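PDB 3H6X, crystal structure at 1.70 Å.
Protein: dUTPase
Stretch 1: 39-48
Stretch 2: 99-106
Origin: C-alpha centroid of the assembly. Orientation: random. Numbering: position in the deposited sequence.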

ATOM      1  N   GLU B  39       6.380 -22.418   7.503  1.00 13.39           N
ATOM      2  CA  GLU B  39       7.261 -22.609   6.350  1.00 14.80           C
ATOM      3  C   GLU B  39       6.603 -22.105   5.068  1.00 12.98           C
ATOM      4  O   GLU B  39       5.405 -22.315   4.839  1.00 13.35           O
ATOM      5  CB  GLU B  39       7.561 -24.096   6.161  1.00 18.96           C
ATOM      6  CG  GLU B  39       8.627 -24.647   7.075  1.00 24.70           C
ATOM      7  CD  GLU B  39       8.876 -26.120   6.800  1.00 37.20           C
ATOM      8  OE1 GLU B  39       7.897 -26.899   6.836  1.00 39.81           O
ATOM      9  OE2 GLU B  39      10.035 -26.494   6.527  1.00 42.48           O
ATOM     10  N   ILE B  40       7.401 -21.464   4.218  1.00  9.78           N
ATOM     11  CA  ILE B  40       6.908 -21.017   2.923  1.00 10.86           C
ATOM     12  C   ILE B  40       7.825 -21.542   1.825  1.00 10.00           C
ATOM     13  O   ILE B  40       8.984 -21.127   1.724  1.00 10.66           O
ATOM     14  CB  ILE B  40       6.814 -19.477   2.835  1.00  9.61           C
ATOM     15  CG1 ILE B  40       6.052 -18.932   4.057  1.00 12.69           C
ATOM     16  CG2 ILE B  40       6.122 -19.083   1.555  1.00 11.17           C
ATOM     17  CD1 ILE B  40       5.882 -17.432   4.064  1.00 12.49           C
ATOM     18  N   SER B  41       7.304 -22.474   1.032  1.00 10.33           N
ATOM     19  CA  SER B  41       8.064 -23.064  -0.066  1.00 13.66           C
ATOM     20  C   SER B  41       8.480 -22.038  -1.116  1.00 13.81           C
ATOM     21  O   SER B  41       7.888 -20.976  -1.252  1.00  9.85           O
ATOM     22  CB  SER B  41       7.258 -24.186  -0.736  1.00 16.07           C
ATOM     23  OG  SER B  41       6.916 -25.172   0.219  1.00 30.88           O
ATOM     24  N   ALA B  42       9.514 -22.371  -1.876  1.00 13.99           N
ATOM     25  CA  ALA B  42       9.948 -21.526  -2.979  1.00 13.47           C
ATOM     26  C   ALA B  42       8.793 -21.137  -3.888  1.00 12.02           C
ATOM     27  O   ALA B  42       8.058 -22.003  -4.383  1.00 12.54           O
ATOM     28  CB  ALA B  42      11.043 -22.246  -3.792  1.00 14.30           C
ATOM     29  N   GLY B  43       8.626 -19.829  -4.094  1.00 12.34           N
ATOM     30  CA  GLY B  43       7.579 -19.320  -4.962  1.00 11.05           C
ATOM     31  C   GLY B  43       6.146 -19.402  -4.451  1.00 11.96           C
ATOM     32  O   GLY B  43       5.215 -18.969  -5.148  1.00 12.63           O
ATOM     33  N   ALA B  44       5.958 -19.936  -3.248  1.00 10.35           N
ATOM     34  CA  ALA B  44       4.604 -20.171  -2.715  1.00 11.54           C
ATOM     35  C   ALA B  44       4.017 -18.957  -1.999  1.00  8.65           C
ATOM     36  O   ALA B  44       4.748 -18.100  -1.488  1.00  9.13           O
ATOM     37  CB  ALA B  44       4.608 -21.354  -1.782  1.00 12.05           C
ATOM     38  N   ILE B  45       2.688 -18.930  -1.934  1.00  8.72           N
ATOM     39  CA  ILE B  45       1.962 -17.953  -1.124  1.00  9.92           C
ATOM     40  C   ILE B  45       1.351 -18.678   0.076  1.00 10.12           C
ATOM     41  O   ILE B  45       0.656 -19.689  -0.096  1.00  9.73           O
ATOM     42  CB  ILE B  45       0.827 -17.293  -1.905  1.00  9.98           C
ATOM     43  CG1 ILE B  45       1.363 -16.506  -3.108  1.00 10.54           C
ATOM     44  CG2 ILE B  45       0.032 -16.344  -0.978  1.00 10.60           C
ATOM     45  CD1 ILE B  45       0.286 -16.043  -4.051  1.00 12.81           C
ATOM     46  N   VAL B  46       1.621 -18.171   1.277  1.00  9.15           N
ATOM     47  CA  VAL B  46       1.124 -18.772   2.522  1.00  9.95           C
ATOM     48  C   VAL B  46       0.509 -17.704   3.412  1.00 10.13           C
ATOM     49  O   VAL B  46       1.054 -16.610   3.548  1.00  9.65           O
ATOM     50  CB  VAL B  46       2.262 -19.466   3.309  1.00 10.13           C
ATOM     51  CG1 VAL B  46       1.816 -19.873   4.724  1.00 11.66           C
ATOM     52  CG2 VAL B  46       2.765 -20.683   2.526  1.00 12.09           C
ATOM     53  N   LEU B  47      -0.641 -18.035   3.991  1.00  9.62           N
ATOM     54  CA  LEU B  47      -1.286 -17.167   4.969  1.00 10.14           C
ATOM     55  C   LEU B  47      -0.621 -17.400   6.324  1.00 10.26           C
ATOM     56  O   LEU B  47      -0.745 -18.483   6.909  1.00 12.93           O
ATOM     57  CB  LEU B  47      -2.781 -17.483   5.030  1.00 10.40           C
ATOM     58  CG  LEU B  47      -3.590 -17.030   3.812  1.00 12.99           C
ATOM     59  CD1 LEU B  47      -4.981 -17.641   3.822  1.00 20.61           C
ATOM     60  CD2 LEU B  47      -3.700 -15.520   3.739  1.00 15.60           C
ATOM     61  N   VAL B  48       0.105 -16.398   6.817  1.00  7.57           N
ATOM     62  CA  VAL B  48       0.869 -16.561   8.048  1.00  8.39           C
ATOM     63  C   VAL B  48       0.008 -16.044   9.217  1.00  8.16           C
ATOM     64  O   VAL B  48      -0.384 -14.879   9.219  1.00  7.78           O
ATOM     65  CB  VAL B  48       2.178 -15.770   7.950  1.00  7.08           C
ATOM     66  CG1 VAL B  48       3.015 -15.889   9.242  1.00  8.23           C
ATOM     67  CG2 VAL B  48       2.973 -16.250   6.721  1.00  7.80           C
ATOM     68  N   ILE B  99      -6.138 -12.231  12.268  1.00  5.17           N
ATOM     69  CA  ILE B  99      -5.434 -11.564  11.189  1.00  6.61           C
ATOM     70  C   ILE B  99      -4.313 -12.454  10.654  1.00  5.77           C
ATOM     71  O   ILE B  99      -3.522 -12.985  11.426  1.00  6.50           O
ATOM     72  CB  ILE B  99      -4.833 -10.238  11.698  1.00  6.03           C
ATOM     73  CG1 ILE B  99      -5.960  -9.254  12.044  1.00  5.79           C
ATOM     74  CG2 ILE B  99      -3.875  -9.632  10.650  1.00  7.46           C
ATOM     75  CD1 ILE B  99      -5.483  -8.085  12.882  1.00  6.94           C
ATOM     76  N   PHE B 100      -4.325 -12.682   9.338  1.00  7.46           N
ATOM     77  CA  PHE B 100      -3.256 -13.395   8.638  1.00  7.45           C
ATOM     78  C   PHE B 100      -2.539 -12.441   7.695  1.00  8.84           C
ATOM     79  O   PHE B 100      -3.169 -11.541   7.122  1.00 11.37           O
ATOM     80  CB  PHE B 100      -3.823 -14.544   7.802  1.00  9.21           C
ATOM     81  CG  PHE B 100      -4.334 -15.700   8.610  1.00  9.56           C
ATOM     82  CD1 PHE B 100      -5.598 -15.654   9.175  1.00 11.29           C
ATOM     83  CD2 PHE B 100      -3.562 -16.849   8.776  1.00  9.13           C
ATOM     84  CE1 PHE B 100      -6.082 -16.730   9.923  1.00 11.04           C
ATOM     85  CE2 PHE B 100      -4.042 -17.923   9.493  1.00 12.26           C
ATOM     86  CZ  PHE B 100      -5.299 -17.860  10.082  1.00 11.60           C
ATOM     87  N   ALA B 101      -1.237 -12.658   7.527  1.00  6.76           N
ATOM     88  CA  ALA B 101      -0.442 -11.940   6.525  1.00  7.84           C
ATOM     89  C   ALA B 101      -0.178 -12.862   5.330  1.00  7.29           C
ATOM     90  O   ALA B 101       0.398 -13.937   5.483  1.00  8.63           O
ATOM     91  CB  ALA B 101       0.874 -11.487   7.145  1.00  9.51           C
ATOM     92  N   GLN B 102      -0.629 -12.465   4.151  1.00  6.88           N
ATOM     93  CA  GLN B 102      -0.461 -13.284   2.948  1.00  8.03           C
ATOM     94  C   GLN B 102       0.918 -13.037   2.329  1.00  8.21           C
ATOM     95  O   GLN B 102       1.117 -12.046   1.621  1.00  7.71           O
ATOM     96  CB  GLN B 102      -1.572 -12.934   1.953  1.00  8.77           C
ATOM     97  CG  GLN B 102      -1.791 -13.966   0.850  1.00 12.44           C
ATOM     98  CD  GLN B 102      -2.874 -13.541  -0.129  1.00 16.27           C
ATOM     99  OE1 GLN B 102      -3.842 -12.867   0.235  1.00 18.91           O
ATOM    100  NE2 GLN B 102      -2.703 -13.925  -1.391  1.00 17.73           N
HETATM  101  N   MSE B 103       1.864 -13.929   2.620  1.00  6.83           N
HETATM  102  CA  MSE B 103       3.271 -13.697   2.265  1.00  6.54           C
HETATM  103  C   MSE B 103       3.683 -14.619   1.119  1.00  8.42           C
HETATM  104  O   MSE B 103       3.324 -15.805   1.110  1.00  9.86           O
HETATM  105  CB  MSE B 103       4.171 -13.965   3.461  1.00  7.76           C
HETATM  106  CG  MSE B 103       3.771 -13.249   4.733  1.00  7.99           C
HETATM  107 SE   MSE B 103       3.879 -11.314   4.510  0.85  9.73          SE
HETATM  108  CE  MSE B 103       5.774 -11.163   4.068  1.00 10.49           C
ATOM    109  N   LYS B 104       4.422 -14.066   0.162  1.00  7.72           N
ATOM    110  CA  LYS B 104       4.974 -14.853  -0.938  1.00  7.59           C
ATOM    111  C   LYS B 104       6.486 -14.949  -0.807  1.00  8.91           C
ATOM    112  O   LYS B 104       7.163 -13.964  -0.530  1.00  7.19           O
ATOM    113  CB  LYS B 104       4.623 -14.241  -2.301  1.00  8.72           C
ATOM    114  CG  LYS B 104       5.212 -15.066  -3.457  1.00 10.42           C
ATOM    115  CD  LYS B 104       4.682 -14.628  -4.810  1.00 16.05           C
ATOM    116  CE  LYS B 104       5.426 -15.352  -5.925  1.00 18.33           C
ATOM    117  NZ  LYS B 104       4.836 -15.022  -7.263  1.00 19.15           N
ATOM    118  N   ASN B 105       7.017 -16.153  -1.014  1.00  8.03           N
ATOM    119  CA  ASN B 105       8.457 -16.366  -1.021  1.00  8.79           C
ATOM    120  C   ASN B 105       8.968 -16.201  -2.454  1.00  9.90           C
ATOM    121  O   ASN B 105       8.689 -17.037  -3.317  1.00 10.79           O
ATOM    122  CB  ASN B 105       8.738 -17.774  -0.501  1.00  8.34           C
ATOM    123  CG  ASN B 105      10.215 -18.143  -0.519  1.00 10.69           C
ATOM    124  OD1 ASN B 105      11.071 -17.367  -0.947  1.00  9.76           O
ATOM    125  ND2 ASN B 105      10.521 -19.340  -0.027  1.00  9.93           N
HETATM  126  N   MSE B 106       9.703 -15.113  -2.692  1.00  8.56           N
HETATM  127  CA  MSE B 106      10.240 -14.800  -4.007  1.00 11.30           C
HETATM  128  C   MSE B 106      11.491 -15.592  -4.370  1.00 13.80           C
HETATM  129  O   MSE B 106      11.923 -15.546  -5.523  1.00 19.24           O
HETATM  130  CB  MSE B 106      10.603 -13.323  -4.095  1.00 14.55           C
HETATM  131  CG  MSE B 106       9.459 -12.396  -3.862  1.00 13.97           C
HETATM  132 SE   MSE B 106      10.088 -10.530  -4.073  0.71 20.80          SE
HETATM  133  CE  MSE B 106      11.389 -10.444  -2.632  1.00 13.69           C
TER

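Two antiparallel β-strands, 45-48 and 100-105, pair edge to edge through a backbone ladder, and the side chain of Asn 105 extends the contact to the turn that leads into the first strand. The strand axes approach to 4.4 Å with 159° between their N-to-C directions, and 699 Å² of surface is buried over both sides. Val 46 and Met 103 form a hydrogen-bonded pair, Val 46 N to Met 103 O at 2.9 Å and Met 103 N to Val 46 O at 3.0 Å; Val 48 and Ala 101 form the next, Val 48 N to Ala 101 O at 2.8 Å and Ala 101 N to Val 48 O at 2.9 Å. All four bonds are nearly straight, with angles at the hydrogen of 164° to 173°. Between and beyond them lie the non-hydrogen-bonded pairs Leu 47 with Gln 102 and Ile 45 with Lys 104, where CA atoms come closer, to 4.5 and 4.3 Å. At the Ile 45 and Lys 104 pair, CA-H groups face carbonyls: Ile 45 CA lies 3.4 Å from Met 103 O, and Lys 104 CA 3.3 Å from Ala 44 O. That same Ala 44 O accepts a well-aligned bond from Asn 105 N at 3.0 Å, carrying the ladder past the start of strand 45-48.

Ser 41 to Ala 44 form a type II turn, closed by Ala 44 N to Ser 41 O at 3.0 Å. Gly 43 occupies its positive-phi position, which by itself favours glycine, and Gly 43 N makes a weak, bent bond to Asn 105 O at 2.9 Å. From the other strand, Asn 105 ND2 donates to Ile 40 O at 2.9 Å and, weakly, to Ser 41 O at 3.3 Å. The amide thus ties down the backbone where the preceding strand ends and the turn begins, while Asn 105 CB packs against Ile 40 CG2 at 3.6 Å. Asn 105 has the largest area covered by the opposing stretch.

On one face of the sheet, Val 48 CG2 meets Met 103 CG at 3.7 Å, and Ile 40 CD1 lies 3.9 Å from Met 103 CB; the end of this selenomethionine leads away. On the other, the aliphatic part of Gln 102 is shared by neighbours, its CG 3.5 Å from Ile 45 CG2 and 3.8 Å from Leu 47 CD2. Phe 100 CD2 lies 3.9 Å from Leu 47 CB, with Leu 47 O at the ring edge.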